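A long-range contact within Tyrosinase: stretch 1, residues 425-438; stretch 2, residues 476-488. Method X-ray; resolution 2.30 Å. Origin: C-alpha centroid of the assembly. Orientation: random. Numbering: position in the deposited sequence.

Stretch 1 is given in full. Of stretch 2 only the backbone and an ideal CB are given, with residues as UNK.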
ATOM      1  N   LYS A 425     -27.358 -27.553  32.251  1.00 37.96           N
ATOM      2  CA  LYS A 425     -27.297 -27.039  30.875  1.00 34.32           C
ATOM      3  C   LYS A 425     -26.334 -25.842  30.787  1.00 34.54           C
ATOM      4  O   LYS A 425     -25.864 -25.307  31.819  1.00 31.15           O
ATOM      5  CB  LYS A 425     -28.674 -26.559  30.411  1.00 33.25           C
ATOM      6  CG  LYS A 425     -29.703 -27.647  30.231  1.00 36.60           C
ATOM      7  CD  LYS A 425     -31.130 -27.175  30.004  1.00 43.33           C
ATOM      8  CE  LYS A 425     -31.882 -28.114  29.086  1.00 47.02           C
ATOM      9  NZ  LYS A 425     -33.337 -27.838  29.050  1.00 53.11           N
ATOM     10  N   LYS A 426     -26.060 -25.404  29.549  1.00 31.10           N
ATOM     11  CA  LYS A 426     -25.207 -24.267  29.387  1.00 32.80           C
ATOM     12  C   LYS A 426     -25.864 -23.230  28.489  1.00 30.02           C
ATOM     13  O   LYS A 426     -26.626 -23.575  27.620  1.00 27.65           O
ATOM     14  CB  LYS A 426     -23.819 -24.694  28.907  1.00 36.81           C
ATOM     15  CG  LYS A 426     -23.661 -25.067  27.446  1.00 40.51           C
ATOM     16  CD  LYS A 426     -22.208 -25.398  27.088  1.00 35.33           C
ATOM     17  CE  LYS A 426     -22.136 -26.558  26.130  1.00 35.85           C
ATOM     18  NZ  LYS A 426     -20.794 -27.181  26.091  1.00 37.45           N
ATOM     19  N   LEU A 427     -25.507 -21.967  28.742  1.00 30.74           N
ATOM     20  CA  LEU A 427     -25.969 -20.811  27.968  1.00 31.36           C
ATOM     21  C   LEU A 427     -24.888 -20.415  26.958  1.00 33.49           C
ATOM     22  O   LEU A 427     -23.746 -20.177  27.347  1.00 30.64           O
ATOM     23  CB  LEU A 427     -26.224 -19.638  28.924  1.00 31.18           C
ATOM     24  CG  LEU A 427     -26.847 -18.403  28.280  1.00 35.31           C
ATOM     25  CD1 LEU A 427     -28.281 -18.664  27.839  1.00 36.58           C
ATOM     26  CD2 LEU A 427     -26.823 -17.212  29.228  1.00 39.32           C
ATOM     27  N   THR A 428     -25.253 -20.293  25.690  1.00 33.32           N
ATOM     28  CA  THR A 428     -24.366 -19.764  24.708  1.00 31.19           C
ATOM     29  C   THR A 428     -24.857 -18.351  24.362  1.00 32.93           C
ATOM     30  O   THR A 428     -26.010 -18.150  24.012  1.00 34.34           O
ATOM     31  CB  THR A 428     -24.296 -20.673  23.467  1.00 34.34           C
ATOM     32  OG1 THR A 428     -23.871 -22.009  23.774  1.00 31.11           O
ATOM     33  CG2 THR A 428     -23.363 -20.111  22.413  1.00 34.58           C
ATOM     34  N   VAL A 429     -23.963 -17.388  24.469  1.00 32.22           N
ATOM     35  CA  VAL A 429     -24.253 -16.009  24.152  1.00 38.21           C
ATOM     36  C   VAL A 429     -23.511 -15.659  22.863  1.00 37.47           C
ATOM     37  O   VAL A 429     -22.297 -15.805  22.796  1.00 35.68           O
ATOM     38  CB  VAL A 429     -23.869 -15.024  25.279  1.00 36.15           C
ATOM     39  CG1 VAL A 429     -24.314 -13.603  24.939  1.00 38.91           C
ATOM     40  CG2 VAL A 429     -24.446 -15.441  26.623  1.00 35.65           C
ATOM     41  N   THR A 430     -24.270 -15.194  21.876  1.00 42.54           N
ATOM     42  CA  THR A 430     -23.709 -14.699  20.620  1.00 51.00           C
ATOM     43  C   THR A 430     -24.325 -13.337  20.297  1.00 59.84           C
ATOM     44  O   THR A 430     -25.480 -13.234  19.993  1.00 62.38           O
ATOM     45  CB  THR A 430     -23.880 -15.705  19.469  1.00 47.84           C
ATOM     46  OG1 THR A 430     -25.252 -16.032  19.245  1.00 43.88           O
ATOM     47  CG2 THR A 430     -23.105 -16.984  19.710  1.00 47.67           C
ATOM     48  N   GLY A 431     -23.535 -12.295  20.448  1.00 88.77           N
ATOM     49  CA  GLY A 431     -23.757 -11.047  19.743  1.00 98.97           C
ATOM     50  C   GLY A 431     -22.635 -10.863  18.748  1.00103.03           C
ATOM     51  O   GLY A 431     -21.842  -9.937  18.879  1.00101.23           O
ATOM     52  N   ILE A 432     -22.572 -11.805  17.799  1.00116.96           N
ATOM     53  CA  ILE A 432     -21.459 -11.950  16.821  1.00129.57           C
ATOM     54  C   ILE A 432     -21.210 -10.605  16.108  1.00128.66           C
ATOM     55  O   ILE A 432     -20.085 -10.333  15.673  1.00119.36           O
ATOM     56  CB  ILE A 432     -21.728 -13.118  15.831  1.00136.42           C
ATOM     57  CG1 ILE A 432     -21.684 -14.490  16.523  1.00124.00           C
ATOM     58  CG2 ILE A 432     -20.768 -13.062  14.646  1.00139.58           C
ATOM     59  CD1 ILE A 432     -22.012 -15.673  15.626  1.00112.24           C
ATOM     60  N   ASP A 433     -22.240  -9.761  16.004  1.00132.60           N
ATOM     61  CA  ASP A 433     -22.124  -8.444  15.353  1.00131.30           C
ATOM     62  C   ASP A 433     -21.336  -7.339  16.122  1.00130.41           C
ATOM     63  O   ASP A 433     -21.124  -7.413  17.338  1.00113.01           O
ATOM     64  CB  ASP A 433     -23.513  -7.925  14.876  1.00134.44           C
ATOM     65  CG  ASP A 433     -24.592  -7.937  15.972  1.00134.68           C
ATOM     66  OD1 ASP A 433     -24.290  -7.715  17.170  1.00138.13           O
ATOM     67  OD2 ASP A 433     -25.766  -8.150  15.607  1.00122.59           O
ATOM     68  N   ARG A 434     -20.931  -6.325  15.341  1.00147.79           N
ATOM     69  CA  ARG A 434     -20.063  -5.180  15.715  1.00135.48           C
ATOM     70  C   ARG A 434     -18.728  -5.720  16.248  1.00125.86           C
ATOM     71  O   ARG A 434     -17.946  -6.235  15.447  1.00113.19           O
ATOM     72  CB  ARG A 434     -20.803  -4.197  16.635  1.00132.31           C
ATOM     73  CG  ARG A 434     -20.614  -2.730  16.264  1.00127.82           C
ATOM     74  CD  ARG A 434     -21.511  -2.284  15.116  1.00126.50           C
ATOM     75  NE  ARG A 434     -20.942  -2.563  13.796  1.00132.55           N
ATOM     76  CZ  ARG A 434     -20.616  -1.643  12.886  1.00129.60           C
ATOM     77  NH1 ARG A 434     -19.851  -1.966  11.856  1.00125.13           N
ATOM     78  NH2 ARG A 434     -21.048  -0.402  13.008  1.00121.00           N
ATOM     79  N   ALA A 435     -18.490  -5.631  17.563  1.00125.58           N
ATOM     80  CA  ALA A 435     -17.165  -5.858  18.189  1.00132.31           C
ATOM     81  C   ALA A 435     -16.107  -4.883  17.633  1.00138.60           C
ATOM     82  O   ALA A 435     -15.092  -5.327  17.093  1.00156.09           O
ATOM     83  CB  ALA A 435     -16.744  -7.301  18.020  1.00124.45           C
ATOM     84  N   GLN A 436     -16.318  -3.566  17.798  1.00133.18           N
ATOM     85  CA  GLN A 436     -15.379  -2.515  17.317  1.00119.68           C
ATOM     86  C   GLN A 436     -14.735  -1.808  18.518  1.00110.01           C
ATOM     87  O   GLN A 436     -14.912  -0.599  18.706  1.00100.82           O
ATOM     88  CB  GLN A 436     -16.111  -1.524  16.406  1.00121.32           C
ATOM     89  CG  GLN A 436     -15.700  -1.636  14.944  1.00127.89           C
ATOM     90  CD  GLN A 436     -16.827  -1.311  13.996  1.00133.97           C
ATOM     91  OE1 GLN A 436     -16.752  -0.371  13.209  1.00139.55           O
ATOM     92  NE2 GLN A 436     -17.883  -2.104  14.063  1.00136.54           N
ATOM     93  N   ILE A 437     -13.906  -2.557  19.251  1.00 94.76           N
ATOM     94  CA  ILE A 437     -13.680  -2.317  20.685  1.00 87.74           C
ATOM     95  C   ILE A 437     -12.217  -1.902  20.977  1.00 74.59           C
ATOM     96  O   ILE A 437     -11.244  -2.368  20.374  1.00 80.98           O
ATOM     97  CB  ILE A 437     -14.129  -3.565  21.477  1.00 89.00           C
ATOM     98  CG1 ILE A 437     -14.021  -3.372  22.994  1.00 85.68           C
ATOM     99  CG2 ILE A 437     -13.388  -4.812  21.001  1.00 94.19           C
ATOM    100  CD1 ILE A 437     -15.121  -2.519  23.598  1.00 90.17           C
ATOM    101  N   GLN A 438     -12.108  -1.017  21.957  1.00 51.51           N
ATOM    102  CA  GLN A 438     -10.898  -0.434  22.451  1.00 42.78           C
ATOM    103  C   GLN A 438     -10.629  -1.037  23.842  1.00 39.86           C
ATOM    104  O   GLN A 438     -11.394  -0.795  24.789  1.00 37.85           O
ATOM    105  CB  GLN A 438     -11.157   1.088  22.447  1.00 44.05           C
ATOM    106  CG  GLN A 438      -9.954   2.029  22.521  1.00 39.67           C
ATOM    107  CD  GLN A 438      -8.855   1.750  21.528  1.00 37.48           C
ATOM    108  OE1 GLN A 438      -8.109   0.779  21.674  1.00 35.85           O
ATOM    109  NE2 GLN A 438      -8.725   2.610  20.533  1.00 30.71           N
ATOM    110  N   UNK A 476     -11.471   5.342  10.332  1.00 88.62           N
ATOM    111  CA  UNK A 476     -12.530   5.554  11.370  1.00101.06           C
ATOM    112  C   UNK A 476     -13.562   4.412  11.349  1.00112.40           C
ATOM    113  O   UNK A 476     -14.321   4.234  12.312  1.00105.05           O
ATOM    114  CB  UNK A 476     -13.241   6.890  11.145  1.00101.06           C
ATOM    115  N   UNK A 477     -13.554   3.626  10.270  1.00123.19           N
ATOM    116  CA  UNK A 477     -14.605   2.650   9.941  1.00124.50           C
ATOM    117  C   UNK A 477     -14.380   1.297  10.645  1.00125.80           C
ATOM    118  O   UNK A 477     -15.306   0.813  11.305  1.00108.00           O
ATOM    119  CB  UNK A 477     -14.663   2.440   8.427  1.00124.50           C
ATOM    120  N   UNK A 478     -13.193   0.674  10.483  1.00135.82           N
ATOM    121  CA  UNK A 478     -12.895  -0.728  10.957  1.00128.63           C
ATOM    122  C   UNK A 478     -11.711  -0.740  11.938  1.00122.65           C
ATOM    123  O   UNK A 478     -10.542  -0.549  11.555  1.00105.38           O
ATOM    124  CB  UNK A 478     -12.579  -1.643   9.772  1.00128.63           C
ATOM    125  N   UNK A 479     -12.042  -1.024  13.195  1.00120.62           N
ATOM    126  CA  UNK A 479     -11.060  -1.245  14.253  1.00117.64           C
ATOM    127  C   UNK A 479     -10.503  -2.679  14.133  1.00122.82           C
ATOM    128  O   UNK A 479      -9.345  -2.855  13.731  1.00122.29           O
ATOM    129  CB  UNK A 479     -11.686  -1.014  15.630  1.00117.64           C
ATOM    130  N   UNK A 480     -11.332  -3.690  14.434  1.00123.08           N
ATOM    131  CA  UNK A 480     -10.982  -5.138  14.328  1.00123.84           C
ATOM    132  C   UNK A 480     -12.239  -5.970  14.639  1.00121.68           C
ATOM    133  O   UNK A 480     -12.614  -6.085  15.802  1.00110.83           O
ATOM    134  CB  UNK A 480      -9.845  -5.507  15.283  1.00123.84           C
ATOM    135  N   UNK A 481     -12.891  -6.547  13.618  1.00119.22           N
ATOM    136  CA  UNK A 481     -14.228  -7.178  13.791  1.00119.87           C
ATOM    137  C   UNK A 481     -14.106  -8.592  14.384  1.00121.27           C
ATOM    138  O   UNK A 481     -13.296  -9.406  13.916  1.00105.89           O
ATOM    139  CB  UNK A 481     -14.962  -7.245  12.450  1.00119.87           C
ATOM    140  N   UNK A 482     -14.942  -8.882  15.396  1.00121.79           N
ATOM    141  CA  UNK A 482     -14.805 -10.112  16.211  1.00117.94           C
ATOM    142  C   UNK A 482     -16.186 -10.695  16.584  1.00112.51           C
ATOM    143  O   UNK A 482     -17.164  -9.971  16.890  1.00 80.65           O
ATOM    144  CB  UNK A 482     -14.007  -9.816  17.482  1.00117.94           C
ATOM    145  N   UNK A 483     -16.236 -12.035  16.494  1.00106.92           N
ATOM    146  CA  UNK A 483     -17.276 -12.900  17.075  1.00 92.69           C
ATOM    147  C   UNK A 483     -17.299 -12.721  18.593  1.00 77.50           C
ATOM    148  O   UNK A 483     -16.321 -13.048  19.276  1.00 84.01           O
ATOM    149  CB  UNK A 483     -17.034 -14.367  16.713  1.00 92.69           C
ATOM    150  N   UNK A 484     -18.403 -12.223  19.131  1.00 62.57           N
ATOM    151  CA  UNK A 484     -18.677 -12.418  20.553  1.00 60.61           C
ATOM    152  C   UNK A 484     -19.324 -13.809  20.703  1.00 50.39           C
ATOM    153  O   UNK A 484     -20.438 -14.040  20.240  1.00 51.16           O
ATOM    154  CB  UNK A 484     -19.579 -11.313  21.107  1.00 60.61           C
ATOM    155  N   UNK A 485     -18.621 -14.754  21.302  1.00 42.66           N
ATOM    156  CA  UNK A 485     -19.245 -16.029  21.668  1.00 45.32           C
ATOM    157  C   UNK A 485     -18.775 -16.383  23.080  1.00 39.72           C
ATOM    158  O   UNK A 485     -17.614 -16.356  23.341  1.00 39.54           O
ATOM    159  CB  UNK A 485     -18.893 -17.135  20.671  1.00 45.32           C
ATOM    160  N   UNK A 486     -19.703 -16.626  23.995  1.00 36.86           N
ATOM    161  CA  UNK A 486     -19.360 -16.859  25.384  1.00 36.75           C
ATOM    162  C   UNK A 486     -20.297 -17.935  25.927  1.00 38.75           C
ATOM    163  O   UNK A 486     -21.469 -17.926  25.570  1.00 37.93           O
ATOM    164  CB  UNK A 486     -19.454 -15.571  26.204  1.00 36.75           C
ATOM    165  N   UNK A 487     -19.782 -18.852  26.747  1.00 33.96           N
ATOM    166  CA  UNK A 487     -20.621 -19.855  27.358  1.00 34.58           C
ATOM    167  C   UNK A 487     -20.660 -19.652  28.873  1.00 37.27           C
ATOM    168  O   UNK A 487     -19.676 -19.211  29.466  1.00 37.32           O
ATOM    169  CB  UNK A 487     -20.120 -21.258  27.009  1.00 34.58           C
ATOM    170  N   UNK A 488     -21.794 -20.017  29.485  1.00 36.56           N
ATOM    171  CA  UNK A 488     -21.953 -19.879  30.934  1.00 33.77           C
ATOM    172  C   UNK A 488     -22.711 -21.092  31.439  1.00 32.08           C
ATOM    173  O   UNK A 488     -23.620 -21.558  30.775  1.00 33.56           O
ATOM    174  CB  UNK A 488     -22.680 -18.584  31.301  1.00 33.77           C
TER

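Position 476 lies beyond the reach of stretch 1, which sets no preference there; the residue is A476. At 477 and 478 CA-to-CB points away, and many side chains would do. They are N477, whose OD1 accepts a hydrogen bond from the backbone N of C478 (2.8 Å), and C478.

Position 479 is different. Its CA-to-CB bond points toward stretch 1, and the ideal CB is 4.1 Å from Q436 CG and 4.5 Å from I437 N, so a medium-sized apolar side chain would cover this backbone. L479 does so, with CD1 3.7 Å from Q436 O and CD2 3.1 Å from I437 O.

Position 480 points sideways with nothing of stretch 1 within 5.5 Å of the ideal CB, leaving the choice wide. T480 turns its OG1 back to donate to L479 O (2.6 Å). At 481 the ideal CB is 4.3 Å from R434 O, and the side chains of R434 and Q436 lie farther along; a polar or aromatic residue could reach them. H481 extends its ring there, placing CE1 3.5 Å from R434 NH1.

The ideal CB at 482 is 3.8 Å from A435 CB, which favours an apolar group, small or large. L482 keeps that contact through its own CB. Position 483 points sideways, its ideal CB 4.5 Å from I432 CG2; apolar residues would fit, and so would a polar one. D483 brings OD2 within 3.2 Å of I432 CD1, a contact without polar pairing.

At 484 the ideal CB is 3.5 Å from G431 O, beside a residue with no side chain, and a branched aliphatic would fill the space. I484 sets CG1 3.4 Å from G431 O and reaches A435 CB with CD1 (4.4 Å).

Position 485 has extended backbone angles and an ideal CB 4.3 Å from T430 CG2, suiting beta-branched residues; V485 packs its CB against that methyl. Position 486 is paired with V429 by two backbone bonds, V429 N to O (2.8 Å) and N to V429 O (3.0 Å), which any residue but proline could make. A486 adds only a methyl, on the face that carries V429.

At 487 the ideal CB lies 5.0 Å from T428 OG1 and 4.6 Å from K426 CD, inviting a polar side chain with some length. H487 answers with ND1, hydrogen-bonded to T428 OG1 at 3.3 Å. Position 488 shares its face with L427 and V429, so a large apolar residue is expected. F488 presents its ring edge to V429, CE2 to CG2 3.7 Å, while its backbone O accepts from L427 N (2.8 Å).

Stretch 2 476-488: ANCLTHLDIVAHF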
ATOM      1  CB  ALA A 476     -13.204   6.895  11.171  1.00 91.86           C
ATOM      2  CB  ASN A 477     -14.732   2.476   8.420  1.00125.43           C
ATOM      3  CG  ASN A 477     -13.424   2.212   7.692  1.00119.09           C
ATOM      4  OD1 ASN A 477     -12.352   2.127   8.298  1.00 89.66           O
ATOM      5  ND2 ASN A 477     -13.501   2.079   6.376  1.00114.94           N
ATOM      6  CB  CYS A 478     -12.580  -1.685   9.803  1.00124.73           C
ATOM      7  SG  CYS A 478     -12.253  -3.413  10.280  1.00 88.17           S
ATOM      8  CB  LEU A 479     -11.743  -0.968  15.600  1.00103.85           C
ATOM      9  CG  LEU A 479     -10.837  -0.459  16.717  1.00 95.93           C
ATOM     10  CD1 LEU A 479     -11.577   0.513  17.623  1.00 87.03           C
ATOM     11  CD2 LEU A 479     -10.260  -1.621  17.513  1.00106.23           C
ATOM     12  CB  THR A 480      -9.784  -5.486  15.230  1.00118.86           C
ATOM     13  OG1 THR A 480      -8.596  -5.239  14.477  1.00118.36           O
ATOM     14  CG2 THR A 480      -9.754  -6.921  15.718  1.00113.51           C
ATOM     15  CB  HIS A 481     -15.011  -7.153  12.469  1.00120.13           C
ATOM     16  CG  HIS A 481     -15.719  -5.861  12.240  1.00116.58           C
ATOM     17  ND1 HIS A 481     -17.095  -5.781  12.140  1.00109.64           N
ATOM     18  CD2 HIS A 481     -15.253  -4.598  12.131  1.00111.32           C
ATOM     19  CE1 HIS A 481     -17.445  -4.524  11.954  1.00117.75           C
ATOM     20  NE2 HIS A 481     -16.331  -3.777  11.945  1.00117.01           N
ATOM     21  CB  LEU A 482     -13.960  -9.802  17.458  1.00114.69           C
ATOM     22  CG  LEU A 482     -13.073 -10.944  17.975  1.00113.11           C
ATOM     23  CD1 LEU A 482     -11.883 -11.215  17.050  1.00103.89           C
ATOM     24  CD2 LEU A 482     -12.582 -10.651  19.387  1.00107.78           C
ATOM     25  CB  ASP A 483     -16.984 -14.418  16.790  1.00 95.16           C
ATOM     26  CG  ASP A 483     -17.753 -14.996  15.558  1.00 99.85           C
ATOM     27  OD1 ASP A 483     -17.311 -14.762  14.405  1.00 96.13           O
ATOM     28  OD2 ASP A 483     -18.767 -15.736  15.742  1.00 95.01           O
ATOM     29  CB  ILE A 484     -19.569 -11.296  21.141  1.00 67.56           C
ATOM     30  CG1 ILE A 484     -19.074  -9.883  20.802  1.00 71.55           C
ATOM     31  CG2 ILE A 484     -19.740 -11.477  22.645  1.00 68.87           C
ATOM     32  CD1 ILE A 484     -18.001  -9.340  21.726  1.00 67.05           C
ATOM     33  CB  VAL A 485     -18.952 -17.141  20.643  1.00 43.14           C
ATOM     34  CG1 VAL A 485     -17.529 -17.088  20.164  1.00 47.35           C
ATOM     35  CG2 VAL A 485     -19.269 -18.511  21.193  1.00 45.11           C
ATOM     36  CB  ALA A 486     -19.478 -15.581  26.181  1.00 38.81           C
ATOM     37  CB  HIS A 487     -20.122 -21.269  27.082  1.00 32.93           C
ATOM     38  CG  HIS A 487     -19.805 -21.532  25.658  1.00 32.85           C
ATOM     39  ND1 HIS A 487     -20.752 -22.009  24.774  1.00 36.03           N
ATOM     40  CD2 HIS A 487     -18.659 -21.395  24.964  1.00 29.15           C
ATOM     41  CE1 HIS A 487     -20.178 -22.176  23.587  1.00 34.37           C
ATOM     42  NE2 HIS A 487     -18.903 -21.789  23.685  1.00 31.59           N
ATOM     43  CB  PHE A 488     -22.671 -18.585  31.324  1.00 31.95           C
ATOM     44  CG  PHE A 488     -22.016 -17.311  30.841  1.00 29.95           C
ATOM     45  CD1 PHE A 488     -21.066 -16.655  31.605  1.00 29.48           C
ATOM     46  CD2 PHE A 488     -22.365 -16.751  29.633  1.00 30.21           C
ATOM     47  CE1 PHE A 488     -20.482 -15.478  31.172  1.00 29.69           C
ATOM     48  CE2 PHE A 488     -21.761 -15.581  29.187  1.00 30.58           C
ATOM     49  CZ  PHE A 488     -20.810 -14.952  29.949  1.00 29.34           C
TER
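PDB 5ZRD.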